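Local coordinates for protein putative efflux transporter (Bacteroides eggerthii, PDB 4L8J) that probably serves as the periplasmic adaptor (membrane-fusion) subunit of an efflux pump of the HlyD type, helping to carry substrates out of the cell, at residues S108-N111 and Y112-K116; S117-E120 and L121-N125. All coordinates share one frame; numbering follows the deposited sequence.

Contact 1. Residues S108-N111 and Y112-K116; sequences SVAN and YQKAK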
loop_
_atom_site.group_PDB
_atom_site.type_symbol
_atom_site.label_atom_id
_atom_site.label_comp_id
_atom_site.label_asym_id
_atom_site.label_seq_id
_atom_site.Cartn_x
_atom_site.Cartn_y
_atom_site.Cartn_z
ATOM N N SER A 108 92.414 9.008 -10.338
ATOM C CA SER A 108 91.704 10.284 -10.172
ATOM C C SER A 108 90.177 10.090 -10.229
ATOM O O SER A 108 89.466 10.769 -9.489
ATOM C CB SER A 108 92.200 11.327 -11.176
ATOM O OG SER A 108 91.719 11.136 -12.495
ATOM N N VAL A 109 89.667 9.103 -10.992
ATOM C CA VAL A 109 88.208 8.829 -10.992
ATOM C C VAL A 109 87.774 8.230 -9.629
ATOM O O VAL A 109 86.709 8.582 -9.094
ATOM C CB VAL A 109 87.785 7.894 -12.156
ATOM C CG1 VAL A 109 86.329 7.476 -12.029
ATOM C CG2 VAL A 109 88.034 8.560 -13.509
ATOM N N ALA A 110 88.565 7.273 -9.115
ATOM C CA ALA A 110 88.288 6.622 -7.834
ATOM C C ALA A 110 88.337 7.657 -6.705
ATOM O O ALA A 110 87.435 7.684 -5.877
ATOM C CB ALA A 110 89.292 5.495 -7.591
ATOM N N ASN A 111 89.325 8.560 -6.730
ATOM C CA ASN A 111 89.471 9.651 -5.755
ATOM C C ASN A 111 88.285 10.618 -5.791
ATOM O O ASN A 111 87.850 11.109 -4.746
ATOM C CB ASN A 111 90.762 10.426 -6.006
ATOM C CG ASN A 111 92.030 9.742 -5.534
ATOM O OD1 ASN A 111 92.001 8.720 -4.838
ATOM N ND2 ASN A 111 93.188 10.328 -5.872
ATOM N N TYR A 112 87.762 10.888 -6.992
ATOM C CA TYR A 112 86.614 11.767 -7.189
ATOM C C TYR A 112 85.364 11.161 -6.545
ATOM O O TYR A 112 84.651 11.874 -5.845
ATOM C CB TYR A 112 86.398 12.026 -8.688
ATOM C CG TYR A 112 85.080 12.694 -9.006
ATOM C CD1 TYR A 112 84.898 14.059 -8.793
ATOM C CD2 TYR A 112 83.991 11.949 -9.449
ATOM C CE1 TYR A 112 83.668 14.670 -9.033
ATOM C CE2 TYR A 112 82.756 12.547 -9.685
ATOM C CZ TYR A 112 82.607 13.913 -9.502
ATOM O OH TYR A 112 81.390 14.503 -9.742
ATOM N N GLN A 113 85.086 9.859 -6.776
ATOM C CA GLN A 113 83.913 9.214 -6.181
ATOM C C GLN A 113 84.017 9.209 -4.645
ATOM O O GLN A 113 83.022 9.457 -3.980
ATOM C CB GLN A 113 83.703 7.791 -6.729
ATOM C CG GLN A 113 83.537 7.744 -8.276
ATOM C CD GLN A 113 82.209 8.216 -8.876
ATOM O OE1 GLN A 113 81.354 8.845 -8.228
ATOM N NE2 GLN A 113 82.015 7.917 -10.157
ATOM N N LYS A 114 85.226 8.969 -4.095
ATOM C CA LYS A 114 85.491 9.002 -2.653
ATOM C C LYS A 114 85.156 10.389 -2.110
ATOM O O LYS A 114 84.388 10.488 -1.165
ATOM C CB LYS A 114 86.964 8.624 -2.358
ATOM C CG LYS A 114 87.216 7.118 -2.481
ATOM C CD LYS A 114 88.678 6.776 -2.826
ATOM C CE LYS A 114 88.907 5.299 -3.099
ATOM N NZ LYS A 114 88.151 4.798 -4.287
ATOM N N ALA A 115 85.684 11.455 -2.752
ATOM C CA ALA A 115 85.439 12.852 -2.387
ATOM C C ALA A 115 83.948 13.209 -2.519
ATOM O O ALA A 115 83.406 13.866 -1.640
ATOM C CB ALA A 115 86.278 13.772 -3.251
ATOM N N LYS A 116 83.290 12.743 -3.601
ATOM C CA LYS A 116 81.866 12.948 -3.863
ATOM C C LYS A 116 81.018 12.326 -2.749
ATOM O O LYS A 116 80.139 13.000 -2.217
ATOM C CB LYS A 116 81.471 12.364 -5.241
ATOM C CG LYS A 116 80.037 12.677 -5.638
ATOM C CD LYS A 116 79.724 12.287 -7.072
ATOM C CE LYS A 116 78.424 12.895 -7.530
ATOM N NZ LYS A 116 78.467 14.386 -7.521
#

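Contact 2. Residues S117-E120 and L121-N125; sequences SAYE and LSTNN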
loop_
_atom_site.group_PDB
_atom_site.type_symbol
_atom_site.label_atom_id
_atom_site.label_comp_id
_atom_site.label_asym_id
_atom_site.label_seq_id
_atom_site.Cartn_x
_atom_site.Cartn_y
_atom_site.Cartn_z
ATOM N N SER A 117 81.277 11.048 -2.405
ATOM C CA SER A 117 80.552 10.333 -1.349
ATOM C C SER A 117 80.705 11.031 0.025
ATOM O O SER A 117 79.707 11.186 0.730
ATOM C CB SER A 117 81.017 8.886 -1.270
ATOM O OG SER A 117 80.559 8.174 -2.408
ATOM N N ALA A 118 81.916 11.516 0.355
ATOM C CA ALA A 118 82.203 12.243 1.599
ATOM C C ALA A 118 81.421 13.562 1.648
ATOM O O ALA A 118 80.819 13.872 2.681
ATOM C CB ALA A 118 83.698 12.504 1.736
ATOM N N TYR A 119 81.386 14.309 0.513
ATOM C CA TYR A 119 80.656 15.585 0.410
ATOM C C TYR A 119 79.115 15.359 0.461
ATOM O O TYR A 119 78.406 16.175 1.049
ATOM C CB TYR A 119 81.075 16.337 -0.860
ATOM C CG TYR A 119 80.534 17.748 -1.021
ATOM C CD1 TYR A 119 80.324 18.572 0.085
ATOM C CD2 TYR A 119 80.312 18.287 -2.282
ATOM C CE1 TYR A 119 79.848 19.877 -0.064
ATOM C CE2 TYR A 119 79.875 19.598 -2.445
ATOM C CZ TYR A 119 79.631 20.388 -1.335
ATOM O OH TYR A 119 79.194 21.675 -1.525
ATOM N N GLU A 120 78.609 14.259 -0.109
ATOM C CA GLU A 120 77.175 13.951 -0.065
ATOM C C GLU A 120 76.723 13.698 1.376
ATOM O O GLU A 120 75.667 14.177 1.778
ATOM C CB GLU A 120 76.841 12.746 -0.946
ATOM C CG GLU A 120 76.901 13.053 -2.433
ATOM C CD GLU A 120 76.772 11.870 -3.375
ATOM O OE1 GLU A 120 77.069 10.724 -2.963
ATOM O OE2 GLU A 120 76.402 12.105 -4.547
ATOM N N LEU A 121 77.531 12.956 2.145
ATOM C CA LEU A 121 77.272 12.636 3.549
ATOM C C LEU A 121 77.287 13.920 4.395
ATOM O O LEU A 121 76.370 14.101 5.195
ATOM C CB LEU A 121 78.319 11.614 4.067
ATOM C CG LEU A 121 78.290 11.288 5.571
ATOM C CD1 LEU A 121 77.025 10.522 5.957
ATOM C CD2 LEU A 121 79.520 10.497 5.967
ATOM N N SER A 122 78.306 14.814 4.202
ATOM C CA SER A 122 78.381 16.058 4.966
ATOM C C SER A 122 77.234 17.021 4.571
ATOM O O SER A 122 76.777 17.780 5.425
ATOM C CB SER A 122 79.756 16.719 4.837
ATOM O OG SER A 122 79.982 17.402 3.616
ATOM N N THR A 123 76.756 16.972 3.304
ATOM C CA THR A 123 75.624 17.786 2.810
ATOM C C THR A 123 74.345 17.353 3.551
ATOM O O THR A 123 73.572 18.207 3.981
ATOM C CB THR A 123 75.480 17.654 1.268
ATOM O OG1 THR A 123 76.590 18.294 0.648
ATOM C CG2 THR A 123 74.202 18.272 0.725
ATOM N N ASN A 124 74.155 16.037 3.734
ATOM C CA ASN A 124 73.007 15.485 4.443
ATOM C C ASN A 124 73.063 15.819 5.930
ATOM O O ASN A 124 72.040 16.197 6.504
ATOM C CB ASN A 124 72.927 13.974 4.258
ATOM C CG ASN A 124 72.501 13.528 2.874
ATOM O OD1 ASN A 124 71.863 14.266 2.105
ATOM N ND2 ASN A 124 72.808 12.280 2.551
ATOM N N ASN A 125 74.254 15.680 6.552
ATOM C CA ASN A 125 74.468 15.966 7.973
ATOM C C ASN A 125 74.163 17.428 8.274
ATOM O O ASN A 125 73.566 17.721 9.306
ATOM C CB ASN A 125 75.899 15.602 8.378
ATOM C CG ASN A 125 76.160 14.115 8.472
ATOM O OD1 ASN A 125 75.259 13.279 8.363
ATOM N ND2 ASN A 125 77.406 13.750 8.678
#

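Contact 1. Residues S108-N111 and Y112-K116
Ala110 and Lys114 meet one turn apart on helix 102-127, the second arm of the alpha-helical hairpin that membrane-fusion proteins of the HlyD type carry. The lysine lays its aliphatic chain back along the preceding turn: CG and CD each come to 3.4 Å from Ala110 O. A final bend at chi4 (63°) then turns the ammonium group back, so that Lys114 NZ sits 3.6 Å from Ala110 CB. From there NZ makes a weak hydrogen bond to Ala110 O, the carbonyl that also takes the helical bond from Lys114 N at 3.1 Å. A methyl group suits position 110, since it leaves room for the long chain to fold over it, while the lysine keeps its charge at the exposed surface.

The same i to i+4 pattern runs on through the neighbouring residues, with Gln113 N bonded to Val109 O and Ala115 N to Asn111 O. Gln113 also folds back, its CG lying 3.4 Å from Val109 O.

Tyr112 faces the other arm. With CG anti to the backbone N (chi1 168°), its ring leaves the turn and reaches helix 68-95, where it packs on Ala85 and Val88 and its hydroxyl is hydrogen-bonded to that of Tyr81. Small Ala115 touches Ala84 there, and Ser108 OG joins Asn91 of the same arm to Tyr105 O. At the root of the tyrosine, Tyr112 N bonds to Ser108 O at 3.0 Å, and Tyr112 CB lies 3.4 Å from that same oxygen.

Contact 2. Residues S117-E120 and L121-N125
Tyr119 O is gripped twice by Thr123, one turn further along the helix. The main-chain bond comes from Thr123 N at 2.9 Å, and the threonine hydroxyl adds a shorter one, Thr123 OG1 to Tyr119 O at 2.8 Å, arriving from above the carbonyl plane. Threonine suits this place because its short hydroxyl arm can fold back on a carbonyl of its own helix. In Thr123, OG1 stands anti to the carbonyl carbon (chi1 -69°), which turns it back toward the preceding turn. A further bond to Tyr119 O from Ser122 OG is doubtful, since that serine is modelled in two positions.

The threonine hydroxyl also borders the aromatic ring: Thr123 OG1 lies over one face of Tyr119, 3.6 Å above the plane and offset toward the rim. The ring also meets those of Tyr74 and Tyr81 on helix 68-95, and its OH is hydrogen-bonded to the hydroxyl of Tyr74. An alanine here in place of the tyrosine would keep the gripped carbonyl but is likely to leave the Tyr74 hydroxyl without this mate and open a gap between the two helices. Ser122, small and buried, fits against Tyr74 and Asp77 of that helix.

Farther round, Asn124 N bonds to Glu120 O at 3.1 Å, and the Asn124 amide carbon CG lies 3.4 Å from that oxygen. Tyr119, Ser122 and Thr123 face the partner helix while Glu120 lies at the exposed surface, as in one arm of the antiparallel helical hairpin of HlyD-like adaptor proteins.

Overall arrangement
Contacts 1 and 2 are successive lengths of one helix, 102-127, with centres about 14 Å apart; a weak hydrogen bond from Ser117 OG to Gln113 O spans the join. Both turn a tyrosine, Tyr112 in contact 1 and Tyr119 in contact 2, toward helix 68-95, and the two rings each meet Tyr81. Seven residues apart, they stand two helical turns from each other on the same inward face, a heptad spacing that suits paired helices. The contact centres lie about 53 and 42 Å from the chain's centre, placing contact 1 farther out along the hairpin. Glycerol, probably from the crystallisation liquor, bonds weakly to Lys116 NZ and to Thr123 OG1, the Thr123 side chain being about 3 Å from it.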